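Long-range contacts in enoyl-CoA hydratase (Bacillus halodurans, PDB 3LKE), which probably hydrates the double bond of enoyl-CoA thioesters, or carries out a related acyl-CoA reaction of the crotonase superfamily: residues E46-L54 with L201-V209; L90-F98 with F117-R125. One frame throughout, in Å; residues are numbered along the deposited sequence.

Both contacts lie in the crotonase-like fold of one subunit, and their centres are about 18 Å apart. Contact 2 is nested along the chain inside the loop closed by contact 1. The centre of contact 1, where strand 51-56 meets helix 190-205, is about 20 Å from the centre of the chain. Contact 2 is fully buried, and its centre is about 5 Å from that of the chain. Leu54 joins them: its CD1 lies 3.6 Å from Cys123 SG, and its CB lies 4.0 Å from Met120 SD. Both contacts also touch the second subunit. Near contact 2, a glycerol, probably from the crystallisation liquor, lies about 3 Å from the Phe98 side chain.

Contact 1: E46-L54 with L201-V209; sequences ETSIHSIIL and LKAVSEGYV
Strand 51-54 and helix 201-205 run nearly antiparallel, with 159° between their directions and 10.4 Å between their axes. Just outside these two elements, the CA atoms of His50 and Val209 are 5.9 Å apart. His50 has the largest share of the contact, and its ring does most of its touching. Ser205 CA lies over one face of this ring, offset toward the rim. His50 NE2 comes 3.5 Å from Ser205 CB. Val204 CG1 meets the same ring obliquely, 3.6 Å from His50 ND1. The ring reaches the helix with CG between the backbone N and the carbonyl carbon, chi1 47°. A hydrogen bond of 2.8 Å between Ser51 OG, in the ring plane at the edge, and His50 ND1 helps to hold the rotation of the ring. Either atom could be the donor. Ser51 OG also packs 3.3 Å from Val204 CG1. Farther along the strand, Ile53 CD1 and Leu201 CD2 meet tip to tip at 3.9 Å. At the other end, Val209 CG2 rests against Ile49 O and His50 CB. Strand 51-56 is an inner strand of the main sheet of the crotonase fold, and the contact sets its start against the end of helix 190-205 and the first residue of helix 209-220. Beyond it, Val204 packs on Leu167 of the second subunit, and Tyr208 OH bonds to Gln244 of that subunit. Neither His50 nor Ser51 hydrogen-bonds to 201-209: their side chains bond to each other, and Ser205 OG turns back to Lys202 O. The join therefore rests on van der Waals packing around a hydrogen-bonded imidazole.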
ATOM      1  N   GLU A  46      -1.548 -10.256 -30.000  1.00 40.95           N
ATOM      2  CA  GLU A  46      -0.406 -10.376 -30.906  1.00 43.47           C
ATOM      3  C   GLU A  46       0.798 -10.987 -30.203  1.00 43.39           C
ATOM      4  O   GLU A  46       1.399 -10.367 -29.325  1.00 42.27           O
ATOM      5  CB  GLU A  46      -0.035  -9.015 -31.494  1.00 41.56           C
ATOM      6  CG  GLU A  46       1.303  -9.002 -32.235  1.00 46.36           C
ATOM      7  CD  GLU A  46       1.320  -9.927 -33.441  1.00 51.08           C
ATOM      8  OE1 GLU A  46       0.330  -9.932 -34.202  1.00 48.72           O
ATOM      9  OE2 GLU A  46       2.327 -10.645 -33.628  1.00 54.18           O
ATOM     10  N   THR A  47       1.165 -12.199 -30.607  1.00 45.33           N
ATOM     11  CA  THR A  47       2.178 -12.961 -29.883  1.00 46.80           C
ATOM     12  C   THR A  47       3.616 -12.466 -30.036  1.00 45.14           C
ATOM     13  O   THR A  47       4.456 -12.758 -29.185  1.00 49.52           O
ATOM     14  CB  THR A  47       2.118 -14.457 -30.237  1.00 50.29           C
ATOM     15  OG1 THR A  47       2.095 -14.606 -31.661  1.00 51.75           O
ATOM     16  CG2 THR A  47       0.867 -15.086 -29.646  1.00 52.02           C
ATOM     17  N   SER A  48       3.908 -11.716 -31.097  1.00 45.99           N
ATOM     18  CA  SER A  48       5.289 -11.290 -31.342  1.00 48.98           C
ATOM     19  C   SER A  48       5.741 -10.063 -30.539  1.00 44.62           C
ATOM     20  O   SER A  48       6.918  -9.948 -30.185  1.00 46.35           O
ATOM     21  CB  SER A  48       5.557 -11.077 -32.841  1.00 44.48           C
ATOM     22  OG  SER A  48       4.855  -9.954 -33.357  1.00 54.03           O
ATOM     23  N   ILE A  49       4.818  -9.155 -30.242  1.00 42.43           N
ATOM     24  CA  ILE A  49       5.200  -7.912 -29.583  1.00 37.22           C
ATOM     25  C   ILE A  49       5.439  -8.117 -28.095  1.00 35.32           C
ATOM     26  O   ILE A  49       4.882  -9.032 -27.494  1.00 37.73           O
ATOM     27  CB  ILE A  49       4.154  -6.809 -29.784  1.00 36.84           C
ATOM     28  CG1 ILE A  49       2.841  -7.176 -29.083  1.00 36.89           C
ATOM     29  CG2 ILE A  49       3.947  -6.544 -31.274  1.00 38.67           C
ATOM     30  CD1 ILE A  49       1.755  -6.134 -29.246  1.00 33.27           C
ATOM     31  N   HIS A  50       6.280  -7.265 -27.520  1.00 31.85           N
ATOM     32  CA  HIS A  50       6.576  -7.312 -26.091  1.00 33.28           C
ATOM     33  C   HIS A  50       5.987  -6.115 -25.346  1.00 33.92           C
ATOM     34  O   HIS A  50       5.892  -6.124 -24.113  1.00 28.51           O
ATOM     35  CB  HIS A  50       8.085  -7.376 -25.859  1.00 31.35           C
ATOM     36  CG  HIS A  50       8.867  -6.389 -26.673  1.00 36.56           C
ATOM     37  ND1 HIS A  50       8.826  -5.031 -26.442  1.00 34.34           N
ATOM     38  CD2 HIS A  50       9.712  -6.569 -27.718  1.00 36.84           C
ATOM     39  CE1 HIS A  50       9.615  -4.415 -27.306  1.00 36.69           C
ATOM     40  NE2 HIS A  50      10.162  -5.326 -28.093  1.00 36.93           N
ATOM     41  N   SER A  51       5.584  -5.092 -26.094  1.00 30.56           N
ATOM     42  CA  SER A  51       5.131  -3.847 -25.491  1.00 29.39           C
ATOM     43  C   SER A  51       3.967  -3.228 -26.257  1.00 31.45           C
ATOM     44  O   SER A  51       3.763  -3.490 -27.448  1.00 31.95           O
ATOM     45  CB  SER A  51       6.277  -2.835 -25.436  1.00 27.70           C
ATOM     46  OG  SER A  51       7.396  -3.347 -24.747  1.00 30.73           O
ATOM     47  N   ILE A  52       3.206  -2.406 -25.544  1.00 29.11           N
ATOM     48  CA  ILE A  52       2.146  -1.602 -26.124  1.00 28.84           C
ATOM     49  C   ILE A  52       2.329  -0.182 -25.613  1.00 32.28           C
ATOM     50  O   ILE A  52       2.385   0.046 -24.406  1.00 26.99           O
ATOM     51  CB  ILE A  52       0.760  -2.118 -25.722  1.00 30.34           C
ATOM     52  CG1 ILE A  52       0.518  -3.508 -26.311  1.00 30.26           C
ATOM     53  CG2 ILE A  52      -0.320  -1.165 -26.204  1.00 31.01           C
ATOM     54  CD1 ILE A  52      -0.745  -4.153 -25.842  1.00 30.38           C
ATOM     55  N   ILE A  53       2.436   0.766 -26.539  1.00 26.94           N
ATOM     56  CA  ILE A  53       2.645   2.168 -26.212  1.00 24.88           C
ATOM     57  C   ILE A  53       1.394   2.968 -26.561  1.00 26.54           C
ATOM     58  O   ILE A  53       0.925   2.907 -27.697  1.00 26.88           O
ATOM     59  CB  ILE A  53       3.820   2.752 -27.045  1.00 26.24           C
ATOM     60  CG1 ILE A  53       5.107   1.971 -26.778  1.00 31.46           C
ATOM     61  CG2 ILE A  53       4.020   4.233 -26.727  1.00 27.14           C
ATOM     62  CD1 ILE A  53       5.601   2.092 -25.351  1.00 33.21           C
ATOM     63  N   LEU A  54       0.853   3.713 -25.595  1.00 24.88           N
ATOM     64  CA  LEU A  54      -0.326   4.551 -25.846  1.00 23.64           C
ATOM     65  C   LEU A  54       0.115   5.999 -25.901  1.00 24.22           C
ATOM     66  O   LEU A  54       0.877   6.451 -25.041  1.00 22.62           O
ATOM     67  CB  LEU A  54      -1.381   4.343 -24.748  1.00 27.45           C
ATOM     68  CG  LEU A  54      -2.005   2.945 -24.749  1.00 29.19           C
ATOM     69  CD1 LEU A  54      -1.713   2.275 -23.408  1.00 26.56           C
ATOM     70  CD2 LEU A  54      -3.490   3.008 -25.002  1.00 31.42           C
ATOM     71  N   LEU A 201      12.194   0.579 -24.584  1.00 30.38           N
ATOM     72  CA  LEU A 201      11.717  -0.565 -25.346  1.00 30.52           C
ATOM     73  C   LEU A 201      12.848  -1.539 -25.660  1.00 33.34           C
ATOM     74  O   LEU A 201      12.630  -2.747 -25.748  1.00 32.64           O
ATOM     75  CB  LEU A 201      11.030  -0.111 -26.631  1.00 34.92           C
ATOM     76  CG  LEU A 201       9.737   0.674 -26.412  1.00 32.00           C
ATOM     77  CD1 LEU A 201       9.158   1.114 -27.746  1.00 31.49           C
ATOM     78  CD2 LEU A 201       8.724  -0.153 -25.602  1.00 34.54           C
ATOM     79  N   LYS A 202      14.050  -1.002 -25.836  1.00 34.72           N
ATOM     80  CA  LYS A 202      15.226  -1.830 -26.049  1.00 36.85           C
ATOM     81  C   LYS A 202      15.453  -2.724 -24.827  1.00 37.87           C
ATOM     82  O   LYS A 202      15.739  -3.913 -24.969  1.00 38.75           O
ATOM     83  CB  LYS A 202      16.453  -0.956 -26.313  1.00 40.65           C
ATOM     84  CG  LYS A 202      17.753  -1.728 -26.478  1.00 45.36           C
ATOM     85  CD  LYS A 202      18.952  -0.815 -26.245  1.00 49.71           C
ATOM     86  CE  LYS A 202      18.857   0.452 -27.099  1.00 50.61           C
ATOM     87  NZ  LYS A 202      19.877   1.466 -26.708  1.00 53.22           N
ATOM     88  N   ALA A 203      15.302  -2.149 -23.632  1.00 35.28           N
ATOM     89  CA  ALA A 203      15.466  -2.895 -22.383  1.00 37.33           C
ATOM     90  C   ALA A 203      14.410  -3.983 -22.261  1.00 37.05           C
ATOM     91  O   ALA A 203      14.710  -5.113 -21.873  1.00 36.11           O
ATOM     92  CB  ALA A 203      15.407  -1.961 -21.193  1.00 31.78           C
ATOM     93  N   VAL A 204      13.170  -3.635 -22.591  1.00 33.36           N
ATOM     94  CA  VAL A 204      12.090  -4.610 -22.600  1.00 32.83           C
ATOM     95  C   VAL A 204      12.376  -5.767 -23.557  1.00 33.58           C
ATOM     96  O   VAL A 204      12.131  -6.926 -23.220  1.00 32.30           O
ATOM     97  CB  VAL A 204      10.738  -3.964 -22.960  1.00 30.96           C
ATOM     98  CG1 VAL A 204       9.631  -5.002 -22.968  1.00 29.80           C
ATOM     99  CG2 VAL A 204      10.412  -2.844 -21.991  1.00 31.38           C
ATOM    100  N   SER A 205      12.900  -5.458 -24.745  1.00 32.56           N
ATOM    101  CA  SER A 205      13.063  -6.473 -25.785  1.00 33.49           C
ATOM    102  C   SER A 205      14.083  -7.532 -25.378  1.00 34.99           C
ATOM    103  O   SER A 205      14.065  -8.651 -25.909  1.00 36.02           O
ATOM    104  CB  SER A 205      13.476  -5.841 -27.132  1.00 33.32           C
ATOM    105  OG  SER A 205      14.807  -5.362 -27.086  1.00 33.93           O
ATOM    106  N   GLU A 206      14.965  -7.170 -24.448  1.00 37.54           N
ATOM    107  CA  GLU A 206      16.001  -8.078 -23.952  1.00 35.82           C
ATOM    108  C   GLU A 206      15.408  -9.159 -23.060  1.00 35.49           C
ATOM    109  O   GLU A 206      16.107 -10.086 -22.649  1.00 34.49           O
ATOM    110  CB  GLU A 206      17.083  -7.316 -23.179  1.00 41.03           C
ATOM    111  CG  GLU A 206      17.791  -6.241 -23.991  1.00 44.14           C
ATOM    112  CD  GLU A 206      19.053  -5.731 -23.316  1.00 54.59           C
ATOM    113  OE1 GLU A 206      19.043  -4.584 -22.810  1.00 53.25           O
ATOM    114  OE2 GLU A 206      20.058  -6.479 -23.288  1.00 59.62           O
ATOM    115  N   GLY A 207      14.119  -9.037 -22.766  1.00 34.89           N
ATOM    116  CA  GLY A 207      13.436  -9.998 -21.922  1.00 34.50           C
ATOM    117  C   GLY A 207      12.787 -11.106 -22.731  1.00 34.89           C
ATOM    118  O   GLY A 207      12.914 -11.160 -23.954  1.00 32.23           O
ATOM    119  N   TYR A 208      12.099 -12.003 -22.040  1.00 33.50           N
ATOM    120  CA  TYR A 208      11.430 -13.125 -22.681  1.00 32.36           C
ATOM    121  C   TYR A 208       9.929 -12.967 -22.511  1.00 34.68           C
ATOM    122  O   TYR A 208       9.417 -12.926 -21.389  1.00 32.45           O
ATOM    123  CB  TYR A 208      11.929 -14.439 -22.072  1.00 34.29           C
ATOM    124  CG  TYR A 208      11.342 -15.703 -22.656  1.00 34.29           C
ATOM    125  CD1 TYR A 208      11.366 -15.943 -24.027  1.00 39.38           C
ATOM    126  CD2 TYR A 208      10.800 -16.680 -21.831  1.00 35.73           C
ATOM    127  CE1 TYR A 208      10.840 -17.112 -24.557  1.00 36.79           C
ATOM    128  CE2 TYR A 208      10.280 -17.847 -22.345  1.00 35.16           C
ATOM    129  CZ  TYR A 208      10.302 -18.061 -23.713  1.00 40.31           C
ATOM    130  OH  TYR A 208       9.780 -19.230 -24.226  1.00 41.68           O
ATOM    131  N   VAL A 209       9.227 -12.859 -23.635  1.00 32.98           N
ATOM    132  CA  VAL A 209       7.798 -12.556 -23.632  1.00 32.24           C
ATOM    133  C   VAL A 209       6.955 -13.377 -22.645  1.00 30.66           C
ATOM    134  O   VAL A 209       6.172 -12.809 -21.882  1.00 28.13           O
ATOM    135  CB  VAL A 209       7.214 -12.640 -25.060  1.00 31.42           C
ATOM    136  CG1 VAL A 209       5.696 -12.733 -25.034  1.00 32.52           C
ATOM    137  CG2 VAL A 209       7.682 -11.446 -25.873  1.00 36.97           C
TER

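Contact 2: L90-F98 with F117-R125; sequences LNHCVLEIF and FNMMLACDR
Val94 and Met119 meet where helix 81-98 of the crotonase fold packs against the turn after helix 115-118. This turn, with a 3-10 segment at 119-122, leads into the sheet strand 125-129. The contact is buried and apolar. The side chain of Met119 crosses that of Val94 at a slant. Val94 CG2 presses on Met119 CG at 3.5 Å, tighter than usual carbon packing. A bend at chi3, 11°, brings Met119 CE to Cys93 CB at 3.9 Å, and its sulfur lies near Leu90 CD2 and Leu90 O. Replacing Met119 by alanine removes everything beyond CB and would probably leave a gap beside Leu90, Cys93 and Val94. The branched and small side chains make the second group. Ile97 CG2 touches both Ala122 CB, at 3.8 Å, and Cys123 SG, at 3.9 Å, which come to it from directions roughly at right angles. Its CD1 reaches Met120 CE, whose chain is bent at chi2 and chi3. Helix 30-45 adds to this packing, with Leu36 on Met119 and Ile40 on Ile97. Phe98 also has a cation-pi contact with Lys220. The small Ala122 side chain lets the helix end come close, with 4.8 Å between the CA atoms of Phe98 and Ala122. Backbone atoms take part as well. The Ala122 methyl, CB, sits 3.7 Å from Val94 O and 4.1 Å from Phe98 CB.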
ATOM      1  N   LEU A  90     -15.601   1.916 -22.130  1.00 25.78           N
ATOM      2  CA  LEU A  90     -14.433   2.532 -21.501  1.00 23.02           C
ATOM      3  C   LEU A  90     -13.922   1.724 -20.308  1.00 22.41           C
ATOM      4  O   LEU A  90     -12.721   1.637 -20.099  1.00 24.69           O
ATOM      5  CB  LEU A  90     -14.714   3.981 -21.109  1.00 23.66           C
ATOM      6  CG  LEU A  90     -15.015   4.942 -22.269  1.00 24.53           C
ATOM      7  CD1 LEU A  90     -15.337   6.333 -21.745  1.00 24.78           C
ATOM      8  CD2 LEU A  90     -13.861   4.991 -23.271  1.00 24.46           C
ATOM      9  N   ASN A  91     -14.818   1.116 -19.534  1.00 23.44           N
ATOM     10  CA  ASN A  91     -14.344   0.226 -18.467  1.00 24.84           C
ATOM     11  C   ASN A  91     -13.572  -0.955 -19.048  1.00 25.84           C
ATOM     12  O   ASN A  91     -12.563  -1.394 -18.494  1.00 25.58           O
ATOM     13  CB  ASN A  91     -15.491  -0.276 -17.590  1.00 24.15           C
ATOM     14  CG  ASN A  91     -16.044   0.794 -16.691  1.00 26.47           C
ATOM     15  OD1 ASN A  91     -15.408   1.834 -16.467  1.00 24.78           O
ATOM     16  ND2 ASN A  91     -17.242   0.552 -16.157  1.00 27.01           N
ATOM     17  N   HIS A  92     -14.042  -1.485 -20.173  1.00 24.92           N
ATOM     18  CA  HIS A  92     -13.297  -2.573 -20.786  1.00 25.64           C
ATOM     19  C   HIS A  92     -11.918  -2.153 -21.271  1.00 24.82           C
ATOM     20  O   HIS A  92     -10.964  -2.918 -21.148  1.00 26.08           O
ATOM     21  CB  HIS A  92     -14.100  -3.274 -21.880  1.00 30.15           C
ATOM     22  CG  HIS A  92     -14.973  -4.367 -21.353  1.00 33.31           C
ATOM     23  ND1 HIS A  92     -14.473  -5.591 -20.957  1.00 38.25           N
ATOM     24  CD2 HIS A  92     -16.307  -4.414 -21.126  1.00 42.85           C
ATOM     25  CE1 HIS A  92     -15.463  -6.346 -20.519  1.00 42.74           C
ATOM     26  NE2 HIS A  92     -16.587  -5.658 -20.612  1.00 47.30           N
ATOM     27  N   CYS A  93     -11.795  -0.938 -21.809  1.00 25.71           N
ATOM     28  CA  CYS A  93     -10.470  -0.423 -22.145  1.00 23.75           C
ATOM     29  C   CYS A  93      -9.552  -0.474 -20.919  1.00 23.80           C
ATOM     30  O   CYS A  93      -8.425  -0.949 -20.996  1.00 23.98           O
ATOM     31  CB  CYS A  93     -10.545   1.007 -22.648  1.00 23.21           C
ATOM     32  SG  CYS A  93     -11.318   1.151 -24.275  1.00 26.44           S
ATOM     33  N   VAL A  94     -10.038   0.030 -19.789  1.00 22.77           N
ATOM     34  CA  VAL A  94      -9.212   0.037 -18.568  1.00 22.56           C
ATOM     35  C   VAL A  94      -8.785  -1.377 -18.150  1.00 25.19           C
ATOM     36  O   VAL A  94      -7.619  -1.631 -17.834  1.00 23.32           O
ATOM     37  CB  VAL A  94      -9.938   0.726 -17.380  1.00 23.07           C
ATOM     38  CG1 VAL A  94      -9.126   0.553 -16.092  1.00 23.66           C
ATOM     39  CG2 VAL A  94     -10.177   2.202 -17.680  1.00 24.49           C
ATOM     40  N   LEU A  95      -9.741  -2.296 -18.150  1.00 24.78           N
ATOM     41  CA  LEU A  95      -9.499  -3.654 -17.685  1.00 27.91           C
ATOM     42  C   LEU A  95      -8.537  -4.378 -18.628  1.00 26.79           C
ATOM     43  O   LEU A  95      -7.638  -5.084 -18.189  1.00 24.59           O
ATOM     44  CB  LEU A  95     -10.830  -4.405 -17.553  1.00 27.11           C
ATOM     45  CG  LEU A  95     -10.803  -5.749 -16.825  1.00 29.52           C
ATOM     46  CD1 LEU A  95     -10.158  -5.599 -15.460  1.00 26.55           C
ATOM     47  CD2 LEU A  95     -12.233  -6.293 -16.718  1.00 33.34           C
ATOM     48  N   GLU A  96      -8.728  -4.173 -19.929  1.00 25.89           N
ATOM     49  CA  GLU A  96      -7.886  -4.804 -20.963  1.00 26.93           C
ATOM     50  C   GLU A  96      -6.456  -4.276 -21.003  1.00 24.03           C
ATOM     51  O   GLU A  96      -5.528  -5.003 -21.341  1.00 25.04           O
ATOM     52  CB  GLU A  96      -8.540  -4.652 -22.336  1.00 31.18           C
ATOM     53  CG  GLU A  96      -9.927  -5.235 -22.393  1.00 37.58           C
ATOM     54  CD  GLU A  96      -9.960  -6.606 -23.023  1.00 40.18           C
ATOM     55  OE1 GLU A  96      -8.874  -7.161 -23.317  1.00 45.97           O
ATOM     56  OE2 GLU A  96     -11.078  -7.124 -23.214  1.00 43.84           O
ATOM     57  N   ILE A  97      -6.267  -3.014 -20.644  1.00 24.02           N
ATOM     58  CA  ILE A  97      -4.914  -2.513 -20.453  1.00 21.09           C
ATOM     59  C   ILE A  97      -4.327  -3.192 -19.228  1.00 24.03           C
ATOM     60  O   ILE A  97      -3.253  -3.771 -19.291  1.00 23.75           O
ATOM     61  CB  ILE A  97      -4.894  -0.988 -20.248  1.00 20.47           C
ATOM     62  CG1 ILE A  97      -5.369  -0.286 -21.522  1.00 23.14           C
ATOM     63  CG2 ILE A  97      -3.484  -0.499 -19.874  1.00 23.52           C
ATOM     64  CD1 ILE A  97      -5.588   1.199 -21.348  1.00 25.31           C
ATOM     65  N   PHE A  98      -5.060  -3.133 -18.122  1.00 22.74           N
ATOM     66  CA  PHE A  98      -4.577  -3.681 -16.866  1.00 24.38           C
ATOM     67  C   PHE A  98      -4.157  -5.141 -16.982  1.00 23.33           C
ATOM     68  O   PHE A  98      -3.160  -5.551 -16.399  1.00 25.15           O
ATOM     69  CB  PHE A  98      -5.648  -3.555 -15.787  1.00 24.60           C
ATOM     70  CG  PHE A  98      -5.142  -3.880 -14.411  1.00 22.12           C
ATOM     71  CD1 PHE A  98      -4.388  -2.960 -13.700  1.00 22.46           C
ATOM     72  CD2 PHE A  98      -5.431  -5.101 -13.823  1.00 26.11           C
ATOM     73  CE1 PHE A  98      -3.929  -3.258 -12.422  1.00 22.81           C
ATOM     74  CE2 PHE A  98      -4.965  -5.405 -12.536  1.00 25.50           C
ATOM     75  CZ  PHE A  98      -4.223  -4.482 -11.845  1.00 22.32           C
ATOM     76  N   PHE A 117      -6.728  11.005 -18.308  1.00 21.85           N
ATOM     77  CA  PHE A 117      -5.515  10.554 -17.652  1.00 20.91           C
ATOM     78  C   PHE A 117      -5.754   9.234 -16.931  1.00 22.50           C
ATOM     79  O   PHE A 117      -4.952   8.310 -17.033  1.00 23.93           O
ATOM     80  CB  PHE A 117      -5.002  11.586 -16.644  1.00 21.16           C
ATOM     81  CG  PHE A 117      -3.794  11.115 -15.883  1.00 21.10           C
ATOM     82  CD1 PHE A 117      -2.632  10.784 -16.558  1.00 22.20           C
ATOM     83  CD2 PHE A 117      -3.832  10.962 -14.511  1.00 25.14           C
ATOM     84  CE1 PHE A 117      -1.511  10.348 -15.881  1.00 23.52           C
ATOM     85  CE2 PHE A 117      -2.712  10.524 -13.818  1.00 25.86           C
ATOM     86  CZ  PHE A 117      -1.552  10.209 -14.507  1.00 23.01           C
ATOM     87  N   ASN A 118      -6.875   9.140 -16.215  1.00 20.53           N
ATOM     88  CA  ASN A 118      -7.063   8.023 -15.285  1.00 20.30           C
ATOM     89  C   ASN A 118      -7.045   6.640 -15.923  1.00 21.15           C
ATOM     90  O   ASN A 118      -6.547   5.689 -15.310  1.00 20.35           O
ATOM     91  CB  ASN A 118      -8.329   8.229 -14.448  1.00 20.37           C
ATOM     92  CG  ASN A 118      -8.256   9.492 -13.620  1.00 21.85           C
ATOM     93  OD1 ASN A 118      -7.172   9.910 -13.238  1.00 22.23           O
ATOM     94  ND2 ASN A 118      -9.406  10.099 -13.320  1.00 21.62           N
ATOM     95  N   MET A 119      -7.570   6.527 -17.143  1.00 21.57           N
ATOM     96  CA  MET A 119      -7.473   5.260 -17.891  1.00 20.80           C
ATOM     97  C   MET A 119      -6.022   4.776 -17.978  1.00 22.02           C
ATOM     98  O   MET A 119      -5.746   3.578 -17.875  1.00 23.04           O
ATOM     99  CB  MET A 119      -8.112   5.363 -19.286  1.00 21.36           C
ATOM    100  CG  MET A 119      -9.643   5.269 -19.258  1.00 27.30           C
ATOM    101  SD  MET A 119     -10.409   4.890 -20.864  1.00 25.32           S
ATOM    102  CE  MET A 119      -8.910   4.445 -21.817  1.00 19.31           C
ATOM    103  N   MET A 120      -5.092   5.713 -18.127  1.00 22.55           N
ATOM    104  CA  MET A 120      -3.693   5.339 -18.303  1.00 20.78           C
ATOM    105  C   MET A 120      -3.039   4.863 -17.004  1.00 20.77           C
ATOM    106  O   MET A 120      -1.925   4.351 -17.025  1.00 21.87           O
ATOM    107  CB  MET A 120      -2.879   6.469 -18.946  1.00 19.19           C
ATOM    108  CG  MET A 120      -3.391   6.897 -20.340  1.00 21.98           C
ATOM    109  SD  MET A 120      -3.423   5.562 -21.578  1.00 15.00           S
ATOM    110  CE  MET A 120      -5.163   5.263 -21.725  1.00 27.08           C
ATOM    111  N   LEU A 121      -3.728   5.035 -15.871  1.00 18.79           N
ATOM    112  CA  LEU A 121      -3.200   4.538 -14.606  1.00 21.57           C
ATOM    113  C   LEU A 121      -3.133   3.016 -14.579  1.00 19.86           C
ATOM    114  O   LEU A 121      -2.454   2.434 -13.723  1.00 22.48           O
ATOM    115  CB  LEU A 121      -4.021   5.078 -13.433  1.00 21.63           C
ATOM    116  CG  LEU A 121      -3.925   6.588 -13.248  1.00 22.39           C
ATOM    117  CD1 LEU A 121      -4.882   7.038 -12.132  1.00 23.78           C
ATOM    118  CD2 LEU A 121      -2.492   6.979 -12.904  1.00 25.36           C
ATOM    119  N   ALA A 122      -3.807   2.372 -15.535  1.00 21.16           N
ATOM    120  CA  ALA A 122      -3.719   0.926 -15.687  1.00 20.60           C
ATOM    121  C   ALA A 122      -2.398   0.461 -16.302  1.00 24.88           C
ATOM    122  O   ALA A 122      -2.086  -0.728 -16.272  1.00 24.47           O
ATOM    123  CB  ALA A 122      -4.870   0.413 -16.506  1.00 21.62           C
ATOM    124  N   CYS A 123      -1.634   1.394 -16.866  1.00 22.75           N
ATOM    125  CA  CYS A 123      -0.396   1.031 -17.564  1.00 22.98           C
ATOM    126  C   CYS A 123       0.724   0.734 -16.576  1.00 21.93           C
ATOM    127  O   CYS A 123       0.698   1.185 -15.424  1.00 23.46           O
ATOM    128  CB  CYS A 123       0.072   2.153 -18.494  1.00 22.78           C
ATOM    129  SG  CYS A 123      -0.994   2.438 -19.911  1.00 24.22           S
ATOM    130  N   ASP A 124       1.710  -0.025 -17.045  1.00 22.68           N
ATOM    131  CA  ASP A 124       2.879  -0.368 -16.237  1.00 23.85           C
ATOM    132  C   ASP A 124       3.757   0.837 -15.940  1.00 21.09           C
ATOM    133  O   ASP A 124       4.401   0.899 -14.912  1.00 23.16           O
ATOM    134  CB  ASP A 124       3.728  -1.407 -16.945  1.00 21.68           C
ATOM    135  CG  ASP A 124       3.035  -2.739 -17.075  1.00 25.20           C
ATOM    136  OD1 ASP A 124       2.243  -3.114 -16.172  1.00 24.60           O
ATOM    137  OD2 ASP A 124       3.304  -3.427 -18.074  1.00 25.12           O
ATOM    138  N   ARG A 125       3.796   1.791 -16.867  1.00 22.34           N
ATOM    139  CA  ARG A 125       4.594   2.984 -16.654  1.00 21.88           C
ATOM    140  C   ARG A 125       3.930   4.131 -17.398  1.00 23.25           C
ATOM    141  O   ARG A 125       3.381   3.938 -18.470  1.00 25.56           O
ATOM    142  CB  ARG A 125       6.042   2.771 -17.142  1.00 24.60           C
ATOM    143  CG  ARG A 125       7.012   3.870 -16.731  1.00 26.58           C
ATOM    144  CD  ARG A 125       8.476   3.450 -16.973  1.00 22.61           C
ATOM    145  NE  ARG A 125       9.432   4.348 -16.326  1.00 24.26           N
ATOM    146  CZ  ARG A 125       9.782   4.293 -15.052  1.00 24.84           C
ATOM    147  NH1 ARG A 125       9.209   3.401 -14.242  1.00 26.37           N
ATOM    148  NH2 ARG A 125      10.678   5.152 -14.570  1.00 25.33           N
TER